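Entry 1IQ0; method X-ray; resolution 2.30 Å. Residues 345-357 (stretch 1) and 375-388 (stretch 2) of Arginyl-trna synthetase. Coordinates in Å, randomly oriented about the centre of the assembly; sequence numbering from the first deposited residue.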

# COMPACT_ATOMS: atom_id res chain seq x y z
N LYS A 345 -4.32 20.09 0.74
CA LYS A 345 -3.25 20.68 1.54
C LYS A 345 -2.37 19.56 2.11
O LYS A 345 -2.02 19.56 3.29
CB LYS A 345 -3.82 21.51 2.70
CG LYS A 345 -4.65 22.71 2.29
CD LYS A 345 -5.07 23.51 3.53
CE LYS A 345 -5.87 24.75 3.17
NZ LYS A 345 -7.19 24.42 2.56
N ALA A 346 -2.02 18.60 1.26
CA ALA A 346 -1.22 17.46 1.69
C ALA A 346 0.16 17.81 2.19
O ALA A 346 0.88 18.60 1.58
CB ALA A 346 -1.11 16.45 0.55
N GLU A 347 0.53 17.22 3.32
CA GLU A 347 1.85 17.41 3.93
C GLU A 347 2.79 16.45 3.22
O GLU A 347 3.99 16.67 3.15
CB GLU A 347 1.82 17.04 5.41
CG GLU A 347 0.77 17.75 6.23
CD GLU A 347 1.24 19.10 6.73
OE1 GLU A 347 1.67 19.93 5.90
OE2 GLU A 347 1.18 19.32 7.96
N GLU A 348 2.21 15.37 2.70
CA GLU A 348 2.96 14.34 1.99
C GLU A 348 2.09 13.72 0.91
O GLU A 348 0.88 13.57 1.08
CB GLU A 348 3.38 13.20 2.94
CG GLU A 348 4.32 13.60 4.05
CD GLU A 348 4.76 12.41 4.90
OE1 GLU A 348 5.30 11.44 4.33
OE2 GLU A 348 4.58 12.46 6.13
N THR A 349 2.70 13.33 -0.20
CA THR A 349 1.96 12.69 -1.26
C THR A 349 2.67 11.41 -1.62
O THR A 349 3.90 11.31 -1.49
CB THR A 349 1.86 13.56 -2.53
OG1 THR A 349 3.18 13.90 -2.98
CG2 THR A 349 1.07 14.83 -2.25
N ILE A 350 1.90 10.43 -2.06
CA ILE A 350 2.45 9.16 -2.48
C ILE A 350 1.79 8.75 -3.79
O ILE A 350 0.57 8.59 -3.87
CB ILE A 350 2.19 8.07 -1.42
CG1 ILE A 350 2.93 8.42 -0.12
CG2 ILE A 350 2.65 6.71 -1.95
CD1 ILE A 350 2.57 7.50 1.06
N ASN A 351 2.60 8.61 -4.83
CA ASN A 351 2.10 8.21 -6.13
C ASN A 351 2.52 6.76 -6.37
O ASN A 351 3.71 6.46 -6.40
CB ASN A 351 2.67 9.10 -7.24
CG ASN A 351 2.05 10.49 -7.25
OD1 ASN A 351 2.45 11.36 -8.04
ND2 ASN A 351 1.07 10.72 -6.39
N VAL A 352 1.54 5.88 -6.54
CA VAL A 352 1.83 4.48 -6.82
C VAL A 352 1.95 4.37 -8.33
O VAL A 352 0.97 4.57 -9.05
CB VAL A 352 0.70 3.56 -6.30
CG1 VAL A 352 1.08 2.09 -6.53
CG2 VAL A 352 0.47 3.83 -4.81
N VAL A 353 3.14 4.05 -8.82
CA VAL A 353 3.34 3.99 -10.26
C VAL A 353 4.19 2.86 -10.81
O VAL A 353 5.11 2.36 -10.16
CB VAL A 353 3.99 5.30 -10.76
CG1 VAL A 353 3.03 6.47 -10.57
CG2 VAL A 353 5.28 5.55 -10.01
N ASP A 354 3.85 2.46 -12.03
CA ASP A 354 4.56 1.42 -12.76
C ASP A 354 5.98 1.95 -12.93
O ASP A 354 6.17 3.12 -13.26
CB ASP A 354 3.88 1.23 -14.12
CG ASP A 354 4.68 0.37 -15.08
OD1 ASP A 354 4.21 0.16 -16.22
OD2 ASP A 354 5.78 -0.09 -14.70
N VAL A 355 6.98 1.10 -12.69
CA VAL A 355 8.37 1.53 -12.83
C VAL A 355 8.70 2.09 -14.22
O VAL A 355 9.50 3.02 -14.34
CB VAL A 355 9.35 0.37 -12.52
CG1 VAL A 355 9.51 0.20 -11.03
CG2 VAL A 355 8.85 -0.91 -13.15
N ARG A 356 8.10 1.52 -15.25
CA ARG A 356 8.33 1.98 -16.62
C ARG A 356 7.66 3.32 -16.88
O ARG A 356 8.34 4.35 -17.01
CB ARG A 356 7.83 0.94 -17.63
CG ARG A 356 8.87 -0.10 -18.02
CD ARG A 356 9.26 -0.99 -16.85
NE ARG A 356 10.47 -1.75 -17.13
CZ ARG A 356 10.99 -2.66 -16.31
NH1 ARG A 356 10.40 -2.93 -15.16
NH2 ARG A 356 12.10 -3.30 -16.64
N GLN A 357 6.34 3.31 -16.96
CA GLN A 357 5.57 4.53 -17.20
C GLN A 357 5.64 5.44 -15.98
O GLN A 357 4.64 5.68 -15.31
CB GLN A 357 4.10 4.18 -17.49
CG GLN A 357 3.88 3.36 -18.75
CD GLN A 357 4.16 4.14 -20.02
OE1 GLN A 357 5.28 4.60 -20.24
NE2 GLN A 357 3.14 4.30 -20.85
N ALA A 375 10.88 22.12 2.03
CA ALA A 375 10.41 21.11 2.97
C ALA A 375 9.47 20.12 2.28
O ALA A 375 9.63 18.91 2.41
CB ALA A 375 9.71 21.77 4.16
N LEU A 376 8.49 20.64 1.54
CA LEU A 376 7.53 19.77 0.85
C LEU A 376 8.20 18.93 -0.24
O LEU A 376 7.73 17.85 -0.57
CB LEU A 376 6.41 20.61 0.24
CG LEU A 376 5.43 21.22 1.24
CD1 LEU A 376 4.46 22.14 0.53
CD2 LEU A 376 4.69 20.11 1.97
N ALA A 377 9.32 19.43 -0.77
CA ALA A 377 10.04 18.71 -1.82
C ALA A 377 10.48 17.32 -1.34
O ALA A 377 10.60 16.40 -2.14
CB ALA A 377 11.26 19.51 -2.25
N GLU A 378 10.72 17.19 -0.04
CA GLU A 378 11.15 15.92 0.51
C GLU A 378 9.96 15.03 0.89
O GLU A 378 10.13 13.90 1.34
CB GLU A 378 12.00 16.16 1.77
CG GLU A 378 13.17 17.11 1.55
CD GLU A 378 14.19 16.57 0.58
OE1 GLU A 378 14.75 15.49 0.86
OE2 GLU A 378 14.42 17.21 -0.46
N LYS A 379 8.75 15.55 0.68
CA LYS A 379 7.56 14.80 1.04
C LYS A 379 6.74 14.31 -0.14
O LYS A 379 5.60 13.88 0.02
CB LYS A 379 6.69 15.63 1.98
CG LYS A 379 7.37 15.97 3.30
CD LYS A 379 7.80 14.71 4.03
CE LYS A 379 8.49 15.03 5.35
NZ LYS A 379 8.92 13.78 6.05
N ALA A 380 7.31 14.37 -1.34
CA ALA A 380 6.62 13.90 -2.53
C ALA A 380 7.19 12.53 -2.86
O ALA A 380 8.22 12.42 -3.51
CB ALA A 380 6.85 14.87 -3.69
N HIS A 381 6.51 11.48 -2.40
CA HIS A 381 7.01 10.13 -2.62
C HIS A 381 6.42 9.38 -3.80
O HIS A 381 5.33 9.66 -4.27
CB HIS A 381 6.81 9.29 -1.36
CG HIS A 381 7.27 9.96 -0.10
ND1 HIS A 381 6.39 10.45 0.84
CD2 HIS A 381 8.51 10.23 0.36
CE1 HIS A 381 7.08 10.99 1.84
NE2 HIS A 381 8.37 10.86 1.57
N HIS A 382 7.18 8.39 -4.24
CA HIS A 382 6.80 7.52 -5.33
C HIS A 382 6.91 6.08 -4.84
O HIS A 382 7.85 5.72 -4.13
CB HIS A 382 7.73 7.69 -6.54
CG HIS A 382 7.24 8.67 -7.56
ND1 HIS A 382 7.87 8.87 -8.77
CD2 HIS A 382 6.17 9.51 -7.55
CE1 HIS A 382 7.21 9.78 -9.47
NE2 HIS A 382 6.18 10.19 -8.75
N LEU A 383 5.94 5.26 -5.20
CA LEU A 383 5.97 3.86 -4.84
C LEU A 383 5.92 3.16 -6.19
O LEU A 383 4.85 2.96 -6.77
CB LEU A 383 4.75 3.50 -3.97
CG LEU A 383 4.73 2.12 -3.32
CD1 LEU A 383 6.07 1.84 -2.67
CD2 LEU A 383 3.60 2.04 -2.29
N ALA A 384 7.10 2.84 -6.72
CA ALA A 384 7.21 2.19 -8.02
C ALA A 384 7.18 0.68 -7.87
O ALA A 384 7.77 0.12 -6.95
CB ALA A 384 8.49 2.63 -8.72
N TYR A 385 6.49 0.01 -8.79
CA TYR A 385 6.39 -1.44 -8.73
C TYR A 385 6.74 -2.12 -10.05
O TYR A 385 6.59 -1.53 -11.12
CB TYR A 385 4.98 -1.83 -8.30
CG TYR A 385 3.92 -1.29 -9.23
CD1 TYR A 385 3.56 -1.99 -10.38
CD2 TYR A 385 3.29 -0.07 -8.97
CE1 TYR A 385 2.59 -1.49 -11.24
CE2 TYR A 385 2.33 0.44 -9.82
CZ TYR A 385 1.98 -0.27 -10.96
OH TYR A 385 1.00 0.21 -11.79
N GLU A 386 7.20 -3.36 -9.95
CA GLU A 386 7.56 -4.14 -11.13
C GLU A 386 6.35 -4.82 -11.77
O GLU A 386 5.24 -4.79 -11.24
CB GLU A 386 8.59 -5.21 -10.77
CG GLU A 386 10.03 -4.82 -11.07
CD GLU A 386 10.24 -4.41 -12.52
OE1 GLU A 386 9.42 -4.79 -13.38
OE2 GLU A 386 11.23 -3.71 -12.80
N THR A 387 6.61 -5.44 -12.92
CA THR A 387 5.60 -6.13 -13.71
C THR A 387 5.02 -7.35 -13.01
O THR A 387 5.67 -7.96 -12.15
CB THR A 387 6.20 -6.61 -15.05
OG1 THR A 387 6.93 -5.54 -15.66
CG2 THR A 387 5.10 -7.06 -16.00
N VAL A 388 3.81 -7.71 -13.40
CA VAL A 388 3.13 -8.87 -12.86
C VAL A 388 2.81 -9.81 -14.02
O VAL A 388 2.16 -9.42 -14.99
CB VAL A 388 1.80 -8.51 -12.16
CG1 VAL A 388 1.07 -9.78 -11.75
CG2 VAL A 388 2.08 -7.65 -10.93
O HOH W 1 4.14 12.26 -4.73

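What is the strongest polar contact between the two stretches? It lies just beyond the paired strands, where Arg 356 meets Glu 386 in a salt bridge: Arg 356 NH1 donates to Glu 386 OE2 at 2.6 Å, and a weak second bond runs from the same NH1 to Glu 386 OE1 at 2.8 Å. The carboxylate approaches the guanidinium at its edge, where the N-H groups point. Each end has a local bond too: the backbone Arg 356 N donates to Asp 354 OD2 at 2.9 Å, which fixes the main chain and not the guanidinium, and Thr 387 N donates to Glu 386 OE1 at 2.9 Å. The arginine is nevertheless poorly ordered, so its exact position deserves caution.

What joins the strands themselves? Seven backbone hydrogen bonds make a parallel ladder, with Thr 349, Asn 351, Val 353 and Val 355 of the first stretch supplying every rung from that side. Thr 349 N donates to Lys 379 O at 3.0 Å, while Thr 349 O accepts from His 381 N at 2.8 Å; Asn 351 likewise gives its N to His 381 O (3.0 Å) and its O to Leu 383 N (2.8 Å). Val 353 continues the pattern, with N to Leu 383 O at 2.9 Å and O to Tyr 385 N at 3.1 Å, and Val 355 N to Tyr 385 O, at 3.1 Å, closes it. A water bridges the two stretches at the ladder, donating to His 381 O at 2.9 Å and hydrogen-bonding Thr 349 OG1 at 2.6 Å.

How do the side chains pack on the two faces of this sheet? Ile 350, Val 352, His 381 and Leu 383 share one face, where Ile 350 CG2 comes within 4.3 Å of Leu 383 CB. Nearby, Glu 348 OE1 lies 3.1 Å from His 381 CE1, at the edge of the imidazole. The other face carries Thr 349, Asn 351, Val 353, Ala 380, His 382 and Ala 384; there Val 353 CG2 sits over the His 382 ring, 4.4 Å from ND1.

Why does Tyr 385 bury so much surface when its CA-to-CB bond points away? Its chi1 is p, and the ring returns to the first strand so that Asp 354 CA lies over its face, 3.8 Å from the ring centroid in a CH-pi contact. Val 352 CG1 adds apolar packing at 3.9 Å from Tyr 385 CE2. Away from this ring, on the side of Ala 384, Val 355 CG1 packs 3.5 Å from Ala 384 CB, just past the end of the first strand.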